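Local structure of TarM (Staphylococcus aureus subsp. aureus 21178, 4X7R) at residues 253-256 with 262-265; 366-371 with 375-380; 414-419 with 469-474; 454-457 with 461-464. The protein belongs to the glycosyltransferase group 1 family of GT-B fold, with two Rossmann-like domains and a separate long antiparallel sheet. The protein carries 1 engineered substitution. All coordinates share one frame; numbering follows the deposited sequence.

Interaction 1. Residues 253-256 with 262-265; sequences HENF and FKKS
The loop that follows strand 243-247 doubles back on itself at His253 and Phe262, joined by a single beta bridge that brings the CA atoms of His253 and Phe262 to 4.2 Å. The two side chains lie side by side and point the same way; CD2 of His253 approaches CE1 of Phe262 to 3.6 Å, and the ring planes are inclined by 35°, an oblique aromatic pair. His253 ND1 is held in turn by Asn251. From this bridge the chain enters helix 264-271, with Lys263 at its N-cap position. The Lys263 side chain runs back across the loop, and a bend at its last torsion (chi4 114°) turns NZ to Asn255 OD1, 2.8 Å away. That donor sits above the carbonyl plane of the amide, 37° out of it. NZ also makes a weak bond of 3.2 Å to His253 O and another bond to Asn251 O, so three oxygens of one loop grip the ammonium. The Lys263 side chain lies about 6 Å from the bound (2S)-2,3-dihydroxypropyl 2-acetamido-2-deoxy-alpha-D-glucopyranoside. A water accepts from Lys264 N at 3.1 Å and donates weakly to Glu254 OE2, linking the carboxylate to the first turn of the helix.

Interaction 2. Residues 366-371 with 375-380; sequences KMIEDK and RNVFLK
Val377 and Leu379 press against Ile368 within a beta-alpha-beta unit made of strand 351-355, helix 361-370 and strand 377-381, the last being an outermost strand of the six-stranded parallel sheet. The segment 375-380 starts in the turn that follows the helix. Here Asn376 is tied to the residues leading into strand 351-355 of the same chain: its ND2 bonds to the backbone oxygens of Asn348 and Val350. Val377 is the first residue to meet the helix. Its CA lies 6.9 Å from the CA of Ile368, and its CB points toward the helix. With CG1 anti to the backbone N (chi1 -178°), this methyl reaches Ile368 CD1 at 3.7 Å and Ile368 CG1 at 3.8 Å, while Ile368 CG2 rests 4.0 Å from Val377 CB. Ala340 and Ile337 of helix 333-346 add to the same apolar layer, touching Val377 and Ile368 respectively. Phe378 turns its CB away from the helix, as the alternation of a strand requires, and its backbone pairs with Phe352 and Ile354 of the adjacent strand. Leu379 returns to the helix-facing side, where it also leans on Lys361, Ile364 and Ala365 of helix 361-370. Ile368 thus bridges two residues on one face of the strand: its delta methyl touches both, while CG1 and CG2 add to the contact with Val377. The closer of the two methyl approaches is to Leu379, whose CD1 meets Ile368 CD1 at 3.5 Å, nearer than two methyl carbons normally come.

Interaction 3. Residues 414-419 with 469-474; sequences ISKRPV and KARENI
Arg471 on helix 460-477 takes hold of the backbone oxygen of Ile414, where helix 407-414 ends. NE gives the stronger bond, 2.8 Å to Ile414 O with an N-H...O angle of 147°, and the donor lies in the carbonyl plane; NH2 adds a weak bond of 3.2 Å to Ile414 O and also bonds to His309 O. Ile414 O sits at the guanidinium edge, close to its plane. A bend at chi3 (-83°) in Arg471 turns this edge toward the helix end. Apolar contacts flank the bond: Arg471 CD lies against Lys416 CE at 3.8 Å, and Ile414 CG1 meets Ile474 CG2 at 3.7 Å, the two isoleucines crossing at about a right angle. In the next shell, a Schellman motif ends helix 407-414, with Lys416 as its positive-phi C-prime residue and Arg417 N bonded to Ala412 O, while Met413 touches Ala470 and Ile474. The contact thus joins two helices of the C-terminal Rossmann-like domain and reaches the loop holding His309. Ile414 O lies at the C-terminal end of helix 407-414, where the helix dipole would probably favour the positive charge of Arg471; the second acceptor, His309 O, adds another bond.

Interaction 4. Residues 454-457 with 461-464; sequences LQLV and VLAA
Leu456 is the residue of helix 446-457 that meets the next helix, at Leu462 and Ala463, and its neighbours in the segment 454-457 show how the helix is seated. Leu454, at the start, faces another partner: its side chain touches Val343 and Lys346 of helix 333-346, and its backbone oxygen accepts from ND2 of Asn458. Gln455 turns to Tyr439 on strand 438-441. Leu456 follows, its CA 5.6 Å from the CA of Ala463, the closest CA pair across the contact. Although its CB does not point straight at the second helix, the end of the side chain reaches it: Leu456 CD1 lies 3.6 Å from Leu462 CD2 and 4.0 Å from Leu462 CG, the two leucines crossing at about a right angle. On the other side, Leu462 has CG anti to the backbone N (chi1 -166°), which carries CG and its CD2 branch to Leu456. Ala463 contributes its methyl alone, with CB 3.8 Å from Leu456 O, a small side chain consistent with the close CA spacing here. Beneath the pair, Leu456 and Leu462 both touch Tyr439, and Leu456 also reaches Leu395 of strand 395-398. Val457 closes the segment with its CB turned away from the second helix; it packs on Leu395, and its backbone oxygen accepts from Lys394 NZ. Two consecutive helices, joined by a short turn and laid with their apolar sides on a parallel sheet, fit the alpha/beta layering of the C-terminal Rossmann-like domain of GT-B proteins.

From the N terminus, interaction 1 comes first and closes a short loop within the connection from strand 243-247 to helix 264-271, at the ligand-bearing side of the N-terminal Rossmann-like domain. Its centre lies about 31 Å from those of interactions 2 and 3. Interaction 2 then closes the tight turn from helix 361-370 to strand 377-381, at one edge of the C-terminal sheet. Interaction 3 spans a much longer loop, from the end of helix 407-414 to helix 460-477, and the helix turn of interaction 4 falls wholly within it. These two share helix 460-477 and touch directly, Pro418 CG lying 3.6 Å from Ala463 O, so the segment after helix 407-414 packs against the helix pair 446-457 and 460-477.

Interaction 1. Residues 253-256 with 262-265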
loop_
_atom_site.group_PDB
_atom_site.type_symbol
_atom_site.label_atom_id
_atom_site.label_comp_id
_atom_site.label_asym_id
_atom_site.label_seq_id
_atom_site.Cartn_x
_atom_site.Cartn_y
_atom_site.Cartn_z
ATOM N N HIS A 253 4.884 -7.885 -16.516
ATOM C CA HIS A 253 5.090 -7.102 -17.730
ATOM C C HIS A 253 4.759 -5.645 -17.412
ATOM O O HIS A 253 3.931 -5.366 -16.520
ATOM C CB HIS A 253 4.176 -7.556 -18.877
ATOM C CG HIS A 253 4.387 -8.963 -19.316
ATOM N ND1 HIS A 253 3.706 -10.023 -18.707
ATOM C CD2 HIS A 253 5.106 -9.443 -20.357
ATOM C CE1 HIS A 253 4.069 -11.115 -19.365
ATOM N NE2 HIS A 253 4.908 -10.819 -20.370
ATOM N N GLU A 254 5.384 -4.720 -18.160
ATOM C CA GLU A 254 5.101 -3.296 -18.040
ATOM C C GLU A 254 3.658 -3.041 -18.485
ATOM O O GLU A 254 3.187 -3.611 -19.483
ATOM C CB GLU A 254 6.075 -2.456 -18.888
ATOM C CG GLU A 254 7.367 -2.121 -18.164
ATOM C CD GLU A 254 7.348 -0.913 -17.248
ATOM O OE1 GLU A 254 6.466 -0.827 -16.363
ATOM O OE2 GLU A 254 8.261 -0.070 -17.388
ATOM N N ASN A 255 2.945 -2.251 -17.680
ATOM C CA ASN A 255 1.558 -1.862 -17.912
ATOM C C ASN A 255 1.522 -0.896 -19.052
ATOM O O ASN A 255 2.470 -0.126 -19.213
ATOM C CB ASN A 255 0.980 -1.188 -16.672
ATOM C CG ASN A 255 1.068 -2.041 -15.426
ATOM O OD1 ASN A 255 0.892 -3.267 -15.455
ATOM N ND2 ASN A 255 1.301 -1.395 -14.299
ATOM N N PHE A 256 0.434 -0.932 -19.844
ATOM C CA PHE A 256 0.201 -0.047 -21.000
ATOM C C PHE A 256 1.409 -0.007 -21.952
ATOM O O PHE A 256 1.868 1.062 -22.347
ATOM C CB PHE A 256 -0.244 1.356 -20.526
ATOM C CG PHE A 256 -1.363 1.320 -19.512
ATOM C CD1 PHE A 256 -2.645 0.921 -19.880
ATOM C CD2 PHE A 256 -1.131 1.651 -18.187
ATOM C CE1 PHE A 256 -3.674 0.872 -18.941
ATOM C CE2 PHE A 256 -2.163 1.609 -17.251
ATOM C CZ PHE A 256 -3.428 1.221 -17.636
ATOM N N PHE A 262 9.373 -5.546 -19.458
ATOM C CA PHE A 262 9.146 -6.041 -18.098
ATOM C C PHE A 262 9.321 -4.918 -17.102
ATOM O O PHE A 262 10.148 -4.048 -17.332
ATOM C CB PHE A 262 10.127 -7.183 -17.781
ATOM C CG PHE A 262 9.884 -8.392 -18.648
ATOM C CD1 PHE A 262 8.690 -9.107 -18.555
ATOM C CD2 PHE A 262 10.826 -8.797 -19.579
ATOM C CE1 PHE A 262 8.447 -10.198 -19.375
ATOM C CE2 PHE A 262 10.583 -9.904 -20.399
ATOM C CZ PHE A 262 9.391 -10.593 -20.293
ATOM N N LYS A 263 8.551 -4.928 -16.001
ATOM C CA LYS A 263 8.679 -3.926 -14.930
ATOM C C LYS A 263 10.078 -4.092 -14.325
ATOM O O LYS A 263 10.508 -5.223 -14.114
ATOM C CB LYS A 263 7.607 -4.132 -13.845
ATOM C CG LYS A 263 6.175 -3.920 -14.320
ATOM C CD LYS A 263 5.181 -4.110 -13.201
ATOM C CE LYS A 263 3.861 -3.440 -13.507
ATOM N NZ LYS A 263 2.736 -4.409 -13.680
ATOM N N LYS A 264 10.809 -2.991 -14.131
ATOM C CA LYS A 264 12.179 -3.024 -13.604
ATOM C C LYS A 264 12.367 -3.739 -12.274
ATOM O O LYS A 264 13.236 -4.599 -12.194
ATOM C CB LYS A 264 12.869 -1.650 -13.623
ATOM C CG LYS A 264 13.927 -1.577 -14.735
ATOM C CD LYS A 264 13.488 -0.840 -16.007
ATOM C CE LYS A 264 13.017 -1.768 -17.113
ATOM N NZ LYS A 264 12.301 -1.016 -18.174
ATOM N N SER A 265 11.570 -3.408 -11.252
ATOM C CA SER A 265 11.691 -4.021 -9.913
ATOM C C SER A 265 11.466 -5.520 -9.958
ATOM O O SER A 265 12.338 -6.274 -9.535
ATOM C CB SER A 265 10.720 -3.392 -8.922
ATOM O OG SER A 265 10.899 -1.992 -8.825
HETATM O O HOH W 1 9.123 -0.385 -14.462
#

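Interaction 2. Residues 366-371 with 375-380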
loop_
_atom_site.group_PDB
_atom_site.type_symbol
_atom_site.label_atom_id
_atom_site.label_comp_id
_atom_site.label_asym_id
_atom_site.label_seq_id
_atom_site.Cartn_x
_atom_site.Cartn_y
_atom_site.Cartn_z
ATOM N N LYS A 366 -15.247 13.884 -13.446
ATOM C CA LYS A 366 -15.480 14.718 -14.632
ATOM C C LYS A 366 -16.103 13.878 -15.747
ATOM O O LYS A 366 -16.963 14.375 -16.468
ATOM C CB LYS A 366 -14.149 15.303 -15.125
ATOM C CG LYS A 366 -14.226 16.753 -15.581
ATOM C CD LYS A 366 -12.868 17.428 -15.456
ATOM C CE LYS A 366 -12.917 18.879 -15.870
ATOM N NZ LYS A 366 -11.611 19.563 -15.661
ATOM N N MET A 367 -15.658 12.614 -15.888
ATOM C CA MET A 367 -16.127 11.667 -16.902
ATOM C C MET A 367 -17.607 11.279 -16.746
ATOM O O MET A 367 -18.314 11.169 -17.751
ATOM C CB MET A 367 -15.230 10.429 -16.905
ATOM C CG MET A 367 -15.256 9.670 -18.188
ATOM S SD MET A 367 -14.078 8.309 -18.119
ATOM C CE MET A 367 -14.516 7.463 -19.635
ATOM N N ILE A 368 -18.067 11.071 -15.496
ATOM C CA ILE A 368 -19.460 10.714 -15.178
ATOM C C ILE A 368 -20.386 11.896 -15.517
ATOM O O ILE A 368 -21.429 11.699 -16.155
ATOM C CB ILE A 368 -19.587 10.266 -13.692
ATOM C CG1 ILE A 368 -18.813 8.962 -13.437
ATOM C CG2 ILE A 368 -21.045 10.109 -13.256
ATOM C CD1 ILE A 368 -18.207 8.878 -12.102
ATOM N N GLU A 369 -19.981 13.117 -15.090
ATOM C CA GLU A 369 -20.686 14.391 -15.302
ATOM C C GLU A 369 -20.844 14.684 -16.800
ATOM O O GLU A 369 -21.968 14.919 -17.256
ATOM C CB GLU A 369 -19.956 15.539 -14.583
ATOM C CG GLU A 369 -19.997 15.438 -13.064
ATOM C CD GLU A 369 -18.859 16.105 -12.313
ATOM O OE1 GLU A 369 -18.379 17.172 -12.765
ATOM O OE2 GLU A 369 -18.464 15.574 -11.249
ATOM N N ASP A 370 -19.724 14.601 -17.567
ATOM C CA ASP A 370 -19.678 14.812 -19.022
ATOM C C ASP A 370 -20.572 13.840 -19.780
ATOM O O ASP A 370 -21.081 14.190 -20.843
ATOM C CB ASP A 370 -18.231 14.715 -19.546
ATOM C CG ASP A 370 -17.333 15.897 -19.212
ATOM O OD1 ASP A 370 -17.622 16.608 -18.221
ATOM O OD2 ASP A 370 -16.320 16.088 -19.917
ATOM N N LYS A 371 -20.757 12.625 -19.241
ATOM C CA LYS A 371 -21.593 11.584 -19.843
ATOM C C LYS A 371 -23.007 11.584 -19.251
ATOM O O LYS A 371 -23.863 10.819 -19.712
ATOM C CB LYS A 371 -20.924 10.206 -19.698
ATOM C CG LYS A 371 -19.738 10.018 -20.634
ATOM C CD LYS A 371 -18.974 8.735 -20.351
ATOM C CE LYS A 371 -17.960 8.434 -21.428
ATOM N NZ LYS A 371 -18.608 7.999 -22.696
ATOM N N ARG A 375 -26.686 10.491 -11.922
ATOM C CA ARG A 375 -27.883 9.916 -11.312
ATOM C C ARG A 375 -27.788 8.368 -11.227
ATOM O O ARG A 375 -28.664 7.734 -10.631
ATOM C CB ARG A 375 -29.117 10.329 -12.130
ATOM C CG ARG A 375 -30.423 10.376 -11.331
ATOM C CD ARG A 375 -31.643 10.166 -12.219
ATOM N NE ARG A 375 -31.750 8.788 -12.704
ATOM C CZ ARG A 375 -32.560 8.396 -13.684
ATOM N NH1 ARG A 375 -33.348 9.273 -14.295
ATOM N NH2 ARG A 375 -32.586 7.125 -14.062
ATOM N N ASN A 376 -26.723 7.765 -11.805
ATOM C CA ASN A 376 -26.550 6.308 -11.830
ATOM C C ASN A 376 -25.189 5.800 -11.344
ATOM O O ASN A 376 -25.093 4.655 -10.901
ATOM C CB ASN A 376 -26.829 5.768 -13.232
ATOM C CG ASN A 376 -28.252 5.957 -13.699
ATOM O OD1 ASN A 376 -28.653 7.045 -14.125
ATOM N ND2 ASN A 376 -29.041 4.898 -13.645
ATOM N N VAL A 377 -24.137 6.620 -11.468
ATOM C CA VAL A 377 -22.779 6.248 -11.073
ATOM C C VAL A 377 -22.344 7.119 -9.883
ATOM O O VAL A 377 -22.371 8.345 -9.981
ATOM C CB VAL A 377 -21.796 6.308 -12.272
ATOM C CG1 VAL A 377 -20.395 5.882 -11.859
ATOM C CG2 VAL A 377 -22.294 5.455 -13.435
ATOM N N PHE A 378 -21.954 6.479 -8.764
ATOM C CA PHE A 378 -21.587 7.185 -7.539
ATOM C C PHE A 378 -20.215 6.834 -6.967
ATOM O O PHE A 378 -19.973 5.697 -6.555
ATOM C CB PHE A 378 -22.694 7.030 -6.476
ATOM C CG PHE A 378 -24.072 7.411 -6.968
ATOM C CD1 PHE A 378 -24.513 8.728 -6.901
ATOM C CD2 PHE A 378 -24.924 6.455 -7.515
ATOM C CE1 PHE A 378 -25.783 9.079 -7.367
ATOM C CE2 PHE A 378 -26.188 6.815 -7.994
ATOM C CZ PHE A 378 -26.610 8.122 -7.908
ATOM N N LEU A 379 -19.326 7.833 -6.929
ATOM C CA LEU A 379 -17.981 7.726 -6.366
ATOM C C LEU A 379 -18.136 7.845 -4.844
ATOM O O LEU A 379 -18.219 8.947 -4.291
ATOM C CB LEU A 379 -17.072 8.826 -6.955
ATOM C CG LEU A 379 -16.126 8.441 -8.106
ATOM C CD1 LEU A 379 -16.811 7.581 -9.180
ATOM C CD2 LEU A 379 -15.519 9.675 -8.737
ATOM N N LYS A 380 -18.255 6.677 -4.191
ATOM C CA LYS A 380 -18.533 6.515 -2.760
ATOM C C LYS A 380 -17.354 6.608 -1.782
ATOM O O LYS A 380 -17.541 6.413 -0.576
ATOM C CB LYS A 380 -19.420 5.275 -2.517
ATOM C CG LYS A 380 -20.792 5.381 -3.177
ATOM C CD LYS A 380 -21.801 4.414 -2.601
ATOM C CE LYS A 380 -22.738 5.081 -1.619
ATOM N NZ LYS A 380 -23.801 4.150 -1.154
#

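Interaction 3. Residues 414-419 with 469-474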
loop_
_atom_site.group_PDB
_atom_site.type_symbol
_atom_site.label_atom_id
_atom_site.label_comp_id
_atom_site.label_asym_id
_atom_site.label_seq_id
_atom_site.Cartn_x
_atom_site.Cartn_y
_atom_site.Cartn_z
ATOM N N ILE A 414 -16.735 -14.579 -2.467
ATOM C CA ILE A 414 -16.934 -15.081 -1.089
ATOM C C ILE A 414 -18.293 -14.564 -0.536
ATOM O O ILE A 414 -19.032 -15.332 0.077
ATOM C CB ILE A 414 -15.735 -14.756 -0.163
ATOM C CG1 ILE A 414 -14.467 -15.459 -0.663
ATOM C CG2 ILE A 414 -16.016 -15.130 1.310
ATOM C CD1 ILE A 414 -13.226 -14.802 -0.237
ATOM N N SER A 415 -18.657 -13.301 -0.845
ATOM C CA SER A 415 -19.939 -12.730 -0.421
ATOM C C SER A 415 -21.086 -13.082 -1.374
ATOM O O SER A 415 -22.116 -12.414 -1.349
ATOM C CB SER A 415 -19.817 -11.224 -0.223
ATOM O OG SER A 415 -19.114 -10.968 0.980
ATOM N N LYS A 416 -20.914 -14.142 -2.207
ATOM C CA LYS A 416 -21.910 -14.625 -3.190
ATOM C C LYS A 416 -22.333 -13.544 -4.211
ATOM O O LYS A 416 -23.480 -13.530 -4.671
ATOM C CB LYS A 416 -23.136 -15.257 -2.500
ATOM C CG LYS A 416 -22.856 -16.492 -1.661
ATOM C CD LYS A 416 -24.158 -17.008 -1.066
ATOM C CE LYS A 416 -23.972 -18.278 -0.279
ATOM N NZ LYS A 416 -25.209 -18.665 0.461
ATOM N N ARG A 417 -21.399 -12.632 -4.547
ATOM C CA ARG A 417 -21.608 -11.548 -5.514
ATOM C C ARG A 417 -20.841 -11.938 -6.780
ATOM O O ARG A 417 -19.612 -11.982 -6.761
ATOM C CB ARG A 417 -21.152 -10.164 -4.951
ATOM C CG ARG A 417 -21.807 -9.751 -3.610
ATOM C CD ARG A 417 -23.285 -10.094 -3.551
ATOM N NE ARG A 417 -23.993 -9.574 -2.381
ATOM C CZ ARG A 417 -24.805 -10.298 -1.610
ATOM N NH1 ARG A 417 -24.951 -11.599 -1.824
ATOM N NH2 ARG A 417 -25.457 -9.729 -0.608
ATOM N N PRO A 418 -21.537 -12.359 -7.848
ATOM C CA PRO A 418 -20.805 -12.808 -9.051
ATOM C C PRO A 418 -20.037 -11.690 -9.734
ATOM O O PRO A 418 -20.415 -10.521 -9.642
ATOM C CB PRO A 418 -21.896 -13.413 -9.944
ATOM C CG PRO A 418 -23.173 -12.768 -9.496
ATOM C CD PRO A 418 -23.007 -12.426 -8.038
ATOM N N VAL A 419 -18.929 -12.060 -10.378
ATOM C CA VAL A 419 -18.050 -11.123 -11.077
ATOM C C VAL A 419 -18.220 -11.216 -12.595
ATOM O O VAL A 419 -18.325 -12.314 -13.150
ATOM C CB VAL A 419 -16.568 -11.335 -10.664
ATOM C CG1 VAL A 419 -15.649 -10.332 -11.351
ATOM C CG2 VAL A 419 -16.401 -11.252 -9.153
ATOM N N LYS A 469 -22.496 -20.589 -6.418
ATOM C CA LYS A 469 -21.443 -21.404 -7.028
ATOM C C LYS A 469 -20.067 -20.717 -6.858
ATOM O O LYS A 469 -19.063 -21.405 -6.667
ATOM C CB LYS A 469 -21.741 -21.635 -8.520
ATOM C CG LYS A 469 -22.832 -22.666 -8.805
ATOM C CD LYS A 469 -22.233 -24.064 -8.978
ATOM C CE LYS A 469 -23.189 -25.164 -8.578
ATOM N NZ LYS A 469 -22.480 -26.449 -8.323
ATOM N N ALA A 470 -20.036 -19.357 -6.902
ATOM C CA ALA A 470 -18.819 -18.545 -6.746
ATOM C C ALA A 470 -18.134 -18.766 -5.404
ATOM O O ALA A 470 -16.932 -19.041 -5.391
ATOM C CB ALA A 470 -19.118 -17.067 -6.968
ATOM N N ARG A 471 -18.899 -18.700 -4.287
ATOM C CA ARG A 471 -18.379 -18.906 -2.911
ATOM C C ARG A 471 -17.863 -20.344 -2.768
ATOM O O ARG A 471 -16.758 -20.555 -2.271
ATOM C CB ARG A 471 -19.445 -18.550 -1.849
ATOM C CG ARG A 471 -19.339 -19.333 -0.539
ATOM C CD ARG A 471 -20.349 -18.912 0.513
ATOM N NE ARG A 471 -19.832 -17.749 1.216
ATOM C CZ ARG A 471 -19.257 -17.780 2.410
ATOM N NH1 ARG A 471 -19.223 -18.906 3.112
ATOM N NH2 ARG A 471 -18.747 -16.674 2.930
ATOM N N GLU A 472 -18.653 -21.310 -3.266
ATOM C CA GLU A 472 -18.347 -22.732 -3.308
ATOM C C GLU A 472 -17.010 -22.985 -4.021
ATOM O O GLU A 472 -16.207 -23.778 -3.532
ATOM C CB GLU A 472 -19.454 -23.440 -4.078
ATOM C CG GLU A 472 -20.122 -24.571 -3.336
ATOM C CD GLU A 472 -21.356 -25.098 -4.044
ATOM O OE1 GLU A 472 -21.235 -25.598 -5.189
ATOM O OE2 GLU A 472 -22.453 -25.006 -3.448
ATOM N N ASN A 473 -16.775 -22.304 -5.177
ATOM C CA ASN A 473 -15.545 -22.438 -5.961
ATOM C C ASN A 473 -14.342 -21.892 -5.220
ATOM O O ASN A 473 -13.275 -22.488 -5.300
ATOM C CB ASN A 473 -15.669 -21.771 -7.341
ATOM C CG ASN A 473 -14.626 -22.270 -8.328
ATOM O OD1 ASN A 473 -14.370 -23.470 -8.461
ATOM N ND2 ASN A 473 -14.000 -21.375 -9.050
ATOM N N ILE A 474 -14.509 -20.778 -4.475
ATOM C CA ILE A 474 -13.405 -20.181 -3.698
ATOM C C ILE A 474 -13.019 -21.091 -2.536
ATOM O O ILE A 474 -11.833 -21.364 -2.327
ATOM C CB ILE A 474 -13.666 -18.698 -3.254
ATOM C CG1 ILE A 474 -13.973 -17.760 -4.465
ATOM C CG2 ILE A 474 -12.526 -18.145 -2.383
ATOM C CD1 ILE A 474 -12.969 -17.779 -5.657
#

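Interaction 4. Residues 454-457 with 461-464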
loop_
_atom_site.group_PDB
_atom_site.type_symbol
_atom_site.label_atom_id
_atom_site.label_comp_id
_atom_site.label_asym_id
_atom_site.label_seq_id
_atom_site.Cartn_x
_atom_site.Cartn_y
_atom_site.Cartn_z
ATOM N N LEU A 454 -26.294 -6.557 -17.878
ATOM C CA LEU A 454 -27.731 -6.419 -18.106
ATOM C C LEU A 454 -28.488 -7.725 -17.883
ATOM O O LEU A 454 -29.490 -7.711 -17.175
ATOM C CB LEU A 454 -28.027 -5.821 -19.487
ATOM C CG LEU A 454 -27.794 -4.321 -19.620
ATOM C CD1 LEU A 454 -27.550 -3.939 -21.060
ATOM C CD2 LEU A 454 -28.943 -3.529 -19.032
ATOM N N GLN A 455 -27.988 -8.854 -18.432
ATOM C CA GLN A 455 -28.569 -10.189 -18.229
ATOM C C GLN A 455 -28.602 -10.488 -16.719
ATOM O O GLN A 455 -29.651 -10.825 -16.181
ATOM C CB GLN A 455 -27.724 -11.282 -18.925
ATOM C CG GLN A 455 -27.791 -11.318 -20.448
ATOM C CD GLN A 455 -26.817 -12.318 -21.045
ATOM O OE1 GLN A 455 -26.636 -13.441 -20.549
ATOM N NE2 GLN A 455 -26.183 -11.941 -22.149
ATOM N N LEU A 456 -27.463 -10.295 -16.042
ATOM C CA LEU A 456 -27.292 -10.560 -14.617
ATOM C C LEU A 456 -28.129 -9.668 -13.675
ATOM O O LEU A 456 -28.798 -10.222 -12.797
ATOM C CB LEU A 456 -25.795 -10.598 -14.260
ATOM C CG LEU A 456 -25.254 -11.765 -13.407
ATOM C CD1 LEU A 456 -25.855 -13.095 -13.782
ATOM C CD2 LEU A 456 -23.737 -11.862 -13.517
ATOM N N VAL A 457 -28.140 -8.316 -13.874
ATOM C CA VAL A 457 -28.935 -7.387 -13.036
ATOM C C VAL A 457 -30.440 -7.615 -13.149
ATOM O O VAL A 457 -31.168 -7.279 -12.212
ATOM C CB VAL A 457 -28.628 -5.866 -13.189
ATOM C CG1 VAL A 457 -27.298 -5.476 -12.581
ATOM C CG2 VAL A 457 -28.765 -5.376 -14.629
ATOM N N VAL A 461 -32.749 -15.052 -10.063
ATOM C CA VAL A 461 -32.385 -16.463 -9.884
ATOM C C VAL A 461 -30.969 -16.778 -10.387
ATOM O O VAL A 461 -30.234 -17.480 -9.695
ATOM C CB VAL A 461 -33.478 -17.484 -10.347
ATOM C CG1 VAL A 461 -33.830 -17.330 -11.822
ATOM C CG2 VAL A 461 -33.082 -18.926 -10.037
ATOM N N LEU A 462 -30.584 -16.230 -11.560
ATOM C CA LEU A 462 -29.255 -16.432 -12.145
ATOM C C LEU A 462 -28.177 -15.748 -11.304
ATOM O O LEU A 462 -27.123 -16.345 -11.081
ATOM C CB LEU A 462 -29.204 -15.945 -13.605
ATOM C CG LEU A 462 -27.993 -16.377 -14.441
ATOM C CD1 LEU A 462 -28.090 -17.848 -14.854
ATOM C CD2 LEU A 462 -27.849 -15.501 -15.668
ATOM N N ALA A 463 -28.450 -14.516 -10.821
ATOM C CA ALA A 463 -27.529 -13.752 -9.978
ATOM C C ALA A 463 -27.241 -14.472 -8.657
ATOM O O ALA A 463 -26.095 -14.465 -8.195
ATOM C CB ALA A 463 -28.086 -12.366 -9.713
ATOM N N ALA A 464 -28.267 -15.112 -8.072
ATOM C CA ALA A 464 -28.174 -15.861 -6.819
ATOM C C ALA A 464 -27.452 -17.202 -7.009
ATOM O O ALA A 464 -26.694 -17.608 -6.125
ATOM C CB ALA A 464 -29.566 -16.092 -6.242
#